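Local coordinates for protein 3-dehydroquinate dehydratase (Enterococcus faecalis, PDB 4PH6) that catalyses the cis-dehydration of 3-dehydroquinate to 3-dehydroshikimate through an imine intermediate, the third step of the chorismate pathway, at residues Arg160-Gln163 with Met164-Gln168. Residues are numbered along the deposited sequence; the frame is centred on the assembly and turned at random.
Sequences RLRQ and MQMRQ
The last turns of helix 154-166, the helical arm of a beta-alpha-beta unit in the (beta/alpha)8 barrel, run here into a Schellman motif. Met-164 N reaches back to Arg-160 O at 3.2 Å, Gln-165 N to Leu-161 O and Met-166 N to Arg-162 O. The fourth bond of the series, Arg-167 N to Gln-163 O, is weak, with its N-H...O angle down to 134°, as the helix comes to its end; Arg-167 is the first residue to leave helical geometry. Gln-168, at positive phi (63°), then turns the backbone, so that its own N bonds Gln-165 O at 2.9 Å and Ala-169 N returns to Met-164 O.

On the inner side, Met-164 suits a buried place facing the barrel. With CG beside its backbone N (chi1 -59°) and the chain extended beyond, it runs back along the helix; CG passes 3.3 Å from Arg-160 O, and the methyl CE meets Leu-161 CD2 at 4.3 Å. Both side chains also pack on Cys-172 of strand 171-176, next to Lys-173, the predicted Schiff-base lysine. Met-166 repeats this backward course on the exposed side, where its CE comes within 4.1 Å of Arg-162 NH2, the two side chains crossing at a slant. Longer polar side chains reach neighbouring elements: Gln-165 accepts from Ser-200 N at OE1 and donates to Tyr-198 O through NE2, whereas the bent Arg-167 carries NE into a salt bridge with Asp-128 OD1 and NH1 to a hydrogen bond with Leu-120 O.

The unbranched thioether of Met-164 thus lies along the turn against the barrel strand, while the positive-phi reversal satisfies carbonyls at the helix end and sends the chain toward strand 171-176.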
ATOM      1  N   ARG A 160      22.436  -2.750   5.612  1.00  6.33           N
ATOM      2  CA  ARG A 160      22.912  -1.593   4.869  1.00  6.19           C
ATOM      3  C   ARG A 160      22.399  -0.306   5.495  1.00  6.23           C
ATOM      4  O   ARG A 160      23.146   0.660   5.625  1.00 12.98           O
ATOM      5  CB  ARG A 160      22.514  -1.682   3.400  1.00  5.71           C
ATOM      6  CG  ARG A 160      23.259  -2.784   2.662  1.00  5.76           C
ATOM      7  CD  ARG A 160      22.979  -2.753   1.181  1.00  9.75           C
ATOM      8  NE  ARG A 160      23.490  -3.947   0.509  1.00 16.39           N
ATOM      9  CZ  ARG A 160      23.358  -4.190  -0.796  1.00 13.21           C
ATOM     10  NH1 ARG A 160      22.733  -3.323  -1.581  1.00  4.86           N
ATOM     11  NH2 ARG A 160      23.835  -5.313  -1.309  1.00 15.29           N
ATOM     12  N   LEU A 161      21.134  -0.293   5.905  1.00  6.05           N
ATOM     13  CA  LEU A 161      20.584   0.894   6.542  1.00 10.69           C
ATOM     14  C   LEU A 161      21.319   1.138   7.860  1.00 12.71           C
ATOM     15  O   LEU A 161      21.588   2.279   8.230  1.00  6.97           O
ATOM     16  CB  LEU A 161      19.069   0.749   6.768  1.00  5.95           C
ATOM     17  CG  LEU A 161      18.222   0.832   5.494  1.00 14.07           C
ATOM     18  CD1 LEU A 161      16.782   0.407   5.752  1.00  8.41           C
ATOM     19  CD2 LEU A 161      18.272   2.238   4.869  1.00  5.44           C
ATOM     20  N   ARG A 162      21.656   0.063   8.557  1.00  7.02           N
ATOM     21  CA  ARG A 162      22.345   0.196   9.834  1.00  9.00           C
ATOM     22  C   ARG A 162      23.781   0.685   9.663  1.00  8.02           C
ATOM     23  O   ARG A 162      24.289   1.399  10.522  1.00  8.53           O
ATOM     24  CB  ARG A 162      22.351  -1.136  10.596  1.00 11.06           C
ATOM     25  CG  ARG A 162      21.012  -1.532  11.216  1.00  7.91           C
ATOM     26  CD  ARG A 162      21.161  -2.836  11.956  1.00  9.14           C
ATOM     27  NE  ARG A 162      21.976  -2.664  13.154  1.00 15.68           N
ATOM     28  CZ  ARG A 162      22.551  -3.659  13.810  1.00 12.55           C
ATOM     29  NH1 ARG A 162      22.434  -4.907  13.365  1.00  9.58           N
ATOM     30  NH2 ARG A 162      23.260  -3.398  14.892  1.00 13.69           N
ATOM     31  N   GLN A 163      24.433   0.302   8.566  1.00  7.81           N
ATOM     32  CA  GLN A 163      25.808   0.743   8.313  1.00  8.18           C
ATOM     33  C   GLN A 163      25.860   2.241   7.976  1.00  9.45           C
ATOM     34  O   GLN A 163      26.818   2.921   8.335  1.00 13.07           O
ATOM     35  CB  GLN A 163      26.458  -0.080   7.187  1.00  8.03           C
ATOM     36  CG  GLN A 163      26.662  -1.586   7.493  1.00 16.15           C
ATOM     37  CD  GLN A 163      28.067  -1.912   8.020  1.00 31.28           C
ATOM     38  OE1 GLN A 163      28.931  -1.012   8.125  1.00 29.21           O
ATOM     39  NE2 GLN A 163      28.305  -3.197   8.354  1.00  9.43           N
ATOM     40  N   MET A 164      24.834   2.752   7.292  1.00  7.55           N
ATOM     41  CA  MET A 164      24.754   4.177   7.003  1.00  7.53           C
ATOM     42  C   MET A 164      24.642   4.988   8.283  1.00 12.15           C
ATOM     43  O   MET A 164      25.321   6.000   8.441  1.00  8.36           O
ATOM     44  CB  MET A 164      23.557   4.490   6.103  1.00 10.62           C
ATOM     45  CG  MET A 164      23.582   3.776   4.764  1.00  7.52           C
ATOM     46  SD  MET A 164      22.096   4.120   3.804  1.00  6.02           S
ATOM     47  CE  MET A 164      22.004   2.654   2.782  1.00 15.96           C
ATOM     48  N   GLN A 165      23.769   4.543   9.182  1.00  8.02           N
ATOM     49  CA  GLN A 165      23.597   5.206  10.461  1.00  8.51           C
ATOM     50  C   GLN A 165      24.932   5.185  11.233  1.00 11.01           C
ATOM     51  O   GLN A 165      25.314   6.188  11.844  1.00 15.49           O
ATOM     52  CB  GLN A 165      22.461   4.550  11.270  1.00  8.47           C
ATOM     53  CG  GLN A 165      22.071   5.271  12.586  1.00  8.99           C
ATOM     54  CD  GLN A 165      20.861   4.634  13.281  1.00  9.41           C
ATOM     55  OE1 GLN A 165      19.718   5.022  13.046  1.00 16.60           O
ATOM     56  NE2 GLN A 165      21.112   3.643  14.120  1.00  9.32           N
ATOM     57  N   MET A 166      25.654   4.066  11.163  1.00  9.36           N
ATOM     58  CA  MET A 166      26.957   3.949  11.826  1.00 13.01           C
ATOM     59  C   MET A 166      27.988   4.911  11.250  1.00 13.77           C
ATOM     60  O   MET A 166      28.927   5.308  11.940  1.00 16.91           O
ATOM     61  CB  MET A 166      27.501   2.521  11.717  1.00 10.84           C
ATOM     62  CG  MET A 166      26.770   1.494  12.561  1.00 13.09           C
ATOM     63  SD  MET A 166      27.313  -0.196  12.239  1.00 18.01           S
ATOM     64  CE  MET A 166      26.231  -1.075  13.356  1.00 18.68           C
ATOM     65  N   ARG A 167      27.831   5.251   9.977  1.00  9.75           N
ATOM     66  CA  ARG A 167      28.727   6.197   9.326  1.00  9.93           C
ATOM     67  C   ARG A 167      28.205   7.609   9.515  1.00 12.25           C
ATOM     68  O   ARG A 167      28.543   8.493   8.735  1.00 14.22           O
ATOM     69  CB  ARG A 167      28.865   5.913   7.822  1.00 11.59           C
ATOM     70  CG  ARG A 167      29.354   4.518   7.438  1.00 13.35           C
ATOM     71  CD  ARG A 167      30.821   4.499   7.011  1.00  9.87           C
ATOM     72  NE  ARG A 167      31.160   5.525   6.023  1.00  9.75           N
ATOM     73  CZ  ARG A 167      30.970   5.421   4.708  1.00 12.89           C
ATOM     74  NH1 ARG A 167      30.415   4.328   4.189  1.00 14.65           N
ATOM     75  NH2 ARG A 167      31.324   6.425   3.907  1.00  9.26           N
ATOM     76  N   GLN A 168      27.350   7.808  10.520  1.00 16.83           N
ATOM     77  CA  GLN A 168      26.851   9.138  10.896  1.00 10.22           C
ATOM     78  C   GLN A 168      26.025   9.839   9.803  1.00 14.63           C
ATOM     79  O   GLN A 168      26.097  11.060   9.636  1.00 13.70           O
ATOM     80  CB  GLN A 168      28.017  10.043  11.317  1.00 10.97           C
ATOM     81  CG  GLN A 168      28.897   9.483  12.434  1.00 22.01           C
ATOM     82  CD  GLN A 168      30.052  10.410  12.814  1.00 31.32           C
ATOM     83  OE1 GLN A 168      29.876  11.624  12.952  1.00 35.03           O
ATOM     84  NE2 GLN A 168      31.243   9.836  12.979  1.00 30.49           N
TER